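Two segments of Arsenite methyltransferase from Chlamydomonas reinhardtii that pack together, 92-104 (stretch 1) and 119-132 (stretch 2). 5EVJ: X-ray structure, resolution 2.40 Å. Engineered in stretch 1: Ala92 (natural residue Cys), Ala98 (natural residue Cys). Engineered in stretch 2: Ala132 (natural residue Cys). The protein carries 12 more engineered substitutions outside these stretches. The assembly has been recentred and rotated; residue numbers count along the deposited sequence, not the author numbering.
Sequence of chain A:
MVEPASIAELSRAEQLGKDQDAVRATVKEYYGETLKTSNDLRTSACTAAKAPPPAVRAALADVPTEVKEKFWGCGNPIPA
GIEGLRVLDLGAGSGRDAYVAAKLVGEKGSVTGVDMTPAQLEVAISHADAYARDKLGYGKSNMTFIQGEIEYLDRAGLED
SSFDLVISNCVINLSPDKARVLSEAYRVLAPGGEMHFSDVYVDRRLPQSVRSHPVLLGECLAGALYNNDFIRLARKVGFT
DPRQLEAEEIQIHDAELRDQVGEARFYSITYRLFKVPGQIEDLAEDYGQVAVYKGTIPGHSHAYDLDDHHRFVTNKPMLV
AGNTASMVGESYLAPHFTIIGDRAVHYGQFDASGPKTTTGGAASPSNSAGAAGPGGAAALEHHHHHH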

# COMPACT_ATOMS: atom_id res chain seq x y z
N ALA A 92 5.53 -3.02 11.67
CA ALA A 92 6.69 -3.58 11.02
C ALA A 92 7.08 -4.95 11.55
O ALA A 92 7.84 -5.68 10.88
CB ALA A 92 7.86 -2.63 11.14
N GLY A 93 6.56 -5.33 12.72
CA GLY A 93 6.91 -6.63 13.31
C GLY A 93 8.45 -6.77 13.41
O GLY A 93 9.17 -5.85 13.80
N SER A 94 8.97 -7.89 12.98
CA SER A 94 10.35 -8.17 13.06
C SER A 94 11.18 -7.55 11.94
O SER A 94 12.42 -7.66 11.97
CB SER A 94 10.49 -9.70 12.97
OG SER A 94 9.94 -10.19 11.77
N GLY A 95 10.52 -7.01 10.90
CA GLY A 95 11.13 -6.00 10.00
C GLY A 95 11.29 -6.43 8.54
O GLY A 95 11.83 -5.67 7.73
N ARG A 96 10.80 -7.63 8.18
CA ARG A 96 10.92 -8.15 6.81
C ARG A 96 10.65 -7.00 5.80
O ARG A 96 11.53 -6.62 5.04
CB ARG A 96 9.93 -9.36 6.62
CG ARG A 96 10.17 -10.40 5.50
CD ARG A 96 9.10 -10.42 4.42
NE ARG A 96 8.14 -11.53 4.51
CZ ARG A 96 6.85 -11.47 4.15
NH1 ARG A 96 6.31 -10.35 3.69
NH2 ARG A 96 6.08 -12.55 4.28
N ASP A 97 9.45 -6.39 5.87
CA ASP A 97 9.03 -5.43 4.82
C ASP A 97 9.87 -4.14 4.91
O ASP A 97 10.20 -3.54 3.90
CB ASP A 97 7.48 -5.13 4.82
CG ASP A 97 6.61 -6.35 4.37
OD1 ASP A 97 7.15 -7.31 3.74
OD2 ASP A 97 5.38 -6.36 4.63
N ALA A 98 10.24 -3.76 6.12
CA ALA A 98 11.07 -2.55 6.28
C ALA A 98 12.47 -2.81 5.73
O ALA A 98 13.10 -1.90 5.14
CB ALA A 98 11.10 -2.12 7.73
N TYR A 99 12.95 -4.06 5.85
CA TYR A 99 14.30 -4.37 5.36
C TYR A 99 14.29 -4.35 3.86
O TYR A 99 15.16 -3.79 3.23
CB TYR A 99 14.74 -5.75 5.85
CG TYR A 99 15.40 -5.72 7.24
CD1 TYR A 99 14.83 -5.00 8.29
CD2 TYR A 99 16.59 -6.42 7.49
CE1 TYR A 99 15.41 -4.96 9.56
CE2 TYR A 99 17.17 -6.40 8.79
CZ TYR A 99 16.60 -5.65 9.80
OH TYR A 99 17.14 -5.61 11.07
N VAL A 100 13.22 -4.88 3.27
CA VAL A 100 13.11 -4.85 1.85
C VAL A 100 13.02 -3.42 1.37
O VAL A 100 13.65 -3.04 0.38
CB VAL A 100 11.89 -5.63 1.39
CG1 VAL A 100 11.68 -5.41 -0.11
CG2 VAL A 100 12.09 -7.09 1.77
N ALA A 101 12.21 -2.62 2.04
CA ALA A 101 12.07 -1.22 1.58
C ALA A 101 13.42 -0.44 1.70
O ALA A 101 13.81 0.35 0.81
CB ALA A 101 10.99 -0.55 2.39
N ALA A 102 14.11 -0.68 2.82
CA ALA A 102 15.35 -0.02 3.16
C ALA A 102 16.29 -0.23 1.99
O ALA A 102 17.00 0.68 1.58
CB ALA A 102 15.93 -0.62 4.41
N LYS A 103 16.25 -1.41 1.39
CA LYS A 103 17.04 -1.63 0.18
C LYS A 103 16.51 -0.88 -1.03
O LYS A 103 17.25 -0.20 -1.78
CB LYS A 103 17.09 -3.10 -0.19
CG LYS A 103 17.86 -3.24 -1.51
CD LYS A 103 18.04 -4.66 -1.97
CE LYS A 103 19.07 -4.72 -3.11
NZ LYS A 103 18.68 -3.83 -4.26
N LEU A 104 15.21 -1.02 -1.24
CA LEU A 104 14.69 -0.52 -2.53
C LEU A 104 14.63 0.97 -2.60
O LEU A 104 14.53 1.51 -3.71
CB LEU A 104 13.30 -1.14 -2.90
CG LEU A 104 13.35 -2.63 -3.27
CD1 LEU A 104 11.96 -3.08 -3.66
CD2 LEU A 104 14.32 -2.86 -4.42
N ALA A 119 9.32 -7.12 21.84
CA ALA A 119 9.95 -8.33 21.35
C ALA A 119 10.21 -8.28 19.83
O ALA A 119 11.33 -8.57 19.38
CB ALA A 119 9.11 -9.56 21.71
N GLN A 120 9.17 -7.94 19.07
CA GLN A 120 9.29 -7.80 17.62
C GLN A 120 10.24 -6.62 17.22
O GLN A 120 11.13 -6.79 16.37
CB GLN A 120 7.89 -7.70 16.98
CG GLN A 120 7.07 -9.00 16.99
CD GLN A 120 7.68 -10.03 16.04
OE1 GLN A 120 8.60 -10.78 16.42
NE2 GLN A 120 7.19 -10.05 14.79
N LEU A 121 10.08 -5.46 17.87
CA LEU A 121 10.99 -4.32 17.69
C LEU A 121 12.47 -4.72 17.72
O LEU A 121 13.25 -4.50 16.76
CB LEU A 121 10.75 -3.32 18.79
CG LEU A 121 10.92 -1.84 18.55
CD1 LEU A 121 9.62 -1.32 17.90
CD2 LEU A 121 11.27 -1.14 19.88
N GLU A 122 12.86 -5.31 18.85
CA GLU A 122 14.24 -5.59 19.19
C GLU A 122 14.87 -6.53 18.16
O GLU A 122 16.08 -6.40 17.88
CB GLU A 122 14.35 -6.13 20.64
CG GLU A 122 15.77 -6.09 21.23
CD GLU A 122 16.44 -4.72 21.12
OE1 GLU A 122 15.80 -3.68 21.44
OE2 GLU A 122 17.62 -4.68 20.70
N VAL A 123 14.08 -7.43 17.56
CA VAL A 123 14.59 -8.19 16.41
C VAL A 123 14.92 -7.28 15.19
O VAL A 123 15.97 -7.41 14.56
CB VAL A 123 13.68 -9.36 15.97
CG1 VAL A 123 14.26 -10.04 14.71
CG2 VAL A 123 13.50 -10.37 17.12
N ALA A 124 14.01 -6.36 14.88
CA ALA A 124 14.22 -5.47 13.74
C ALA A 124 15.45 -4.61 13.97
O ALA A 124 16.27 -4.47 13.06
CB ALA A 124 13.00 -4.59 13.48
N ILE A 125 15.58 -4.07 15.20
CA ILE A 125 16.71 -3.22 15.60
C ILE A 125 18.07 -3.93 15.66
O ILE A 125 19.07 -3.34 15.25
CB ILE A 125 16.46 -2.52 16.93
CG1 ILE A 125 15.27 -1.54 16.82
CG2 ILE A 125 17.73 -1.76 17.38
CD1 ILE A 125 14.56 -1.28 18.13
N SER A 126 18.12 -5.17 16.18
CA SER A 126 19.43 -5.83 16.41
C SER A 126 20.08 -6.23 15.11
O SER A 126 21.29 -6.33 15.03
CB SER A 126 19.35 -7.05 17.34
OG SER A 126 18.55 -8.06 16.78
N HIS A 127 19.29 -6.42 14.07
CA HIS A 127 19.91 -6.84 12.83
C HIS A 127 20.19 -5.70 11.88
O HIS A 127 20.83 -5.90 10.85
CB HIS A 127 19.11 -7.95 12.17
CG HIS A 127 19.15 -9.23 12.93
ND1 HIS A 127 18.39 -9.44 14.06
CD2 HIS A 127 19.90 -10.36 12.76
CE1 HIS A 127 18.64 -10.66 14.53
NE2 HIS A 127 19.54 -11.23 13.75
N ALA A 128 19.76 -4.50 12.25
CA ALA A 128 19.81 -3.40 11.27
C ALA A 128 21.19 -3.10 10.70
O ALA A 128 21.36 -3.11 9.46
CB ALA A 128 19.17 -2.13 11.82
N ASP A 129 22.16 -2.81 11.58
CA ASP A 129 23.41 -2.21 11.12
C ASP A 129 24.11 -3.16 10.20
O ASP A 129 24.59 -2.77 9.08
CB ASP A 129 24.32 -1.80 12.29
CG ASP A 129 23.71 -0.66 13.15
OD1 ASP A 129 23.12 0.31 12.60
OD2 ASP A 129 23.84 -0.73 14.39
N ALA A 130 24.18 -4.40 10.67
CA ALA A 130 24.92 -5.45 9.97
C ALA A 130 24.30 -5.69 8.57
O ALA A 130 25.02 -5.91 7.57
CB ALA A 130 24.93 -6.73 10.80
N TYR A 131 22.97 -5.64 8.49
CA TYR A 131 22.27 -5.80 7.21
C TYR A 131 22.63 -4.67 6.26
O TYR A 131 23.04 -4.86 5.05
CB TYR A 131 20.77 -5.91 7.50
CG TYR A 131 19.87 -5.75 6.28
CD1 TYR A 131 19.75 -6.79 5.34
CD2 TYR A 131 19.14 -4.54 6.06
CE1 TYR A 131 18.93 -6.63 4.22
CE2 TYR A 131 18.30 -4.40 4.95
CZ TYR A 131 18.20 -5.43 4.05
OH TYR A 131 17.42 -5.28 2.94
N ALA A 132 22.51 -3.47 6.80
CA ALA A 132 22.75 -2.28 5.96
C ALA A 132 24.19 -2.20 5.55
O ALA A 132 24.50 -1.76 4.43
CB ALA A 132 22.35 -0.99 6.72

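Two tyrosines, one from each stretch, hold this contact together. Each gives its hydroxyl hydrogen to a backbone carbonyl of the other stretch. Tyr99 OH donates to Ala124 O at 2.5 Å, which is very short. Tyr131 OH donates to Tyr99 O at 2.7 Å. Both side chains leave the backbone toward the opposing stretch, Tyr99 with chi1 in m and Tyr131 with chi1 in t. Both residues are buried, so these bonds satisfy hydroxyls that have little access to solvent.

Tyr99 O accepts twice. Besides Tyr131 OH it takes the helical bond from Lys103 N, 3.2 Å from Tyr99 O. Ala128 N donates to Ile125 O at 3.3 Å. Tyr99 OH also lies 3.1 Å from Ala128 N, but the angle is poor and no hydrogen bond forms.

The rings of Tyr99 and Tyr131 pack obliquely, with centroids 4.5 Å apart and planes at 32°. Tyr99 CD2 sits over one face of the Tyr131 ring, 3.5 Å from Tyr131 CD2. Ala102 CB meets the edge of that ring, 4.5 Å from Tyr131 CE2. His127 CB lies at the edge of the Tyr99 ring, 3.3 Å from Tyr99 OH. The imidazole of His127 leads away from stretch 1, and its ND1 donates to Val123 O at 3.2 Å. Tyrosine suits both positions: its ring fills the space between the helices and its hydroxyl reaches a carbonyl beyond.

At the other end of the contact the backbone of stretch 1 packs closely on the helix of Ala124. Ser94 O approaches Ala124 CA to 3.3 Å, and Gly95 CA lies 4.2 Å from Ala124 CB. An ideal CB on Gly95 would be 3.2 Å from Ala124 CB, a tight fit. It would also be jammed against the preceding carbonyl, so glycine suits this N-cap position. Gly95 O accepts from Tyr99 N at 2.7 Å. Gly93 has a positive phi, which favours glycine, within the type II' turn from Ala92, an engineered residue, to Gly95.

Gln120 packs against this turn without bonding to it. Its NE2 is 3.3 Å from Ser94 N, but both are donors. Gly93 O and Gln120 O, 3.4 Å apart, are both acceptors. Gln120 O takes Ala124 N at 3.3 Å, while Gln120 NE2 and Ser94 OG find hydrogen bonds elsewhere in the structure. Val123 adds an apolar contact, with its CG1 4.2 Å from Ser94 CB.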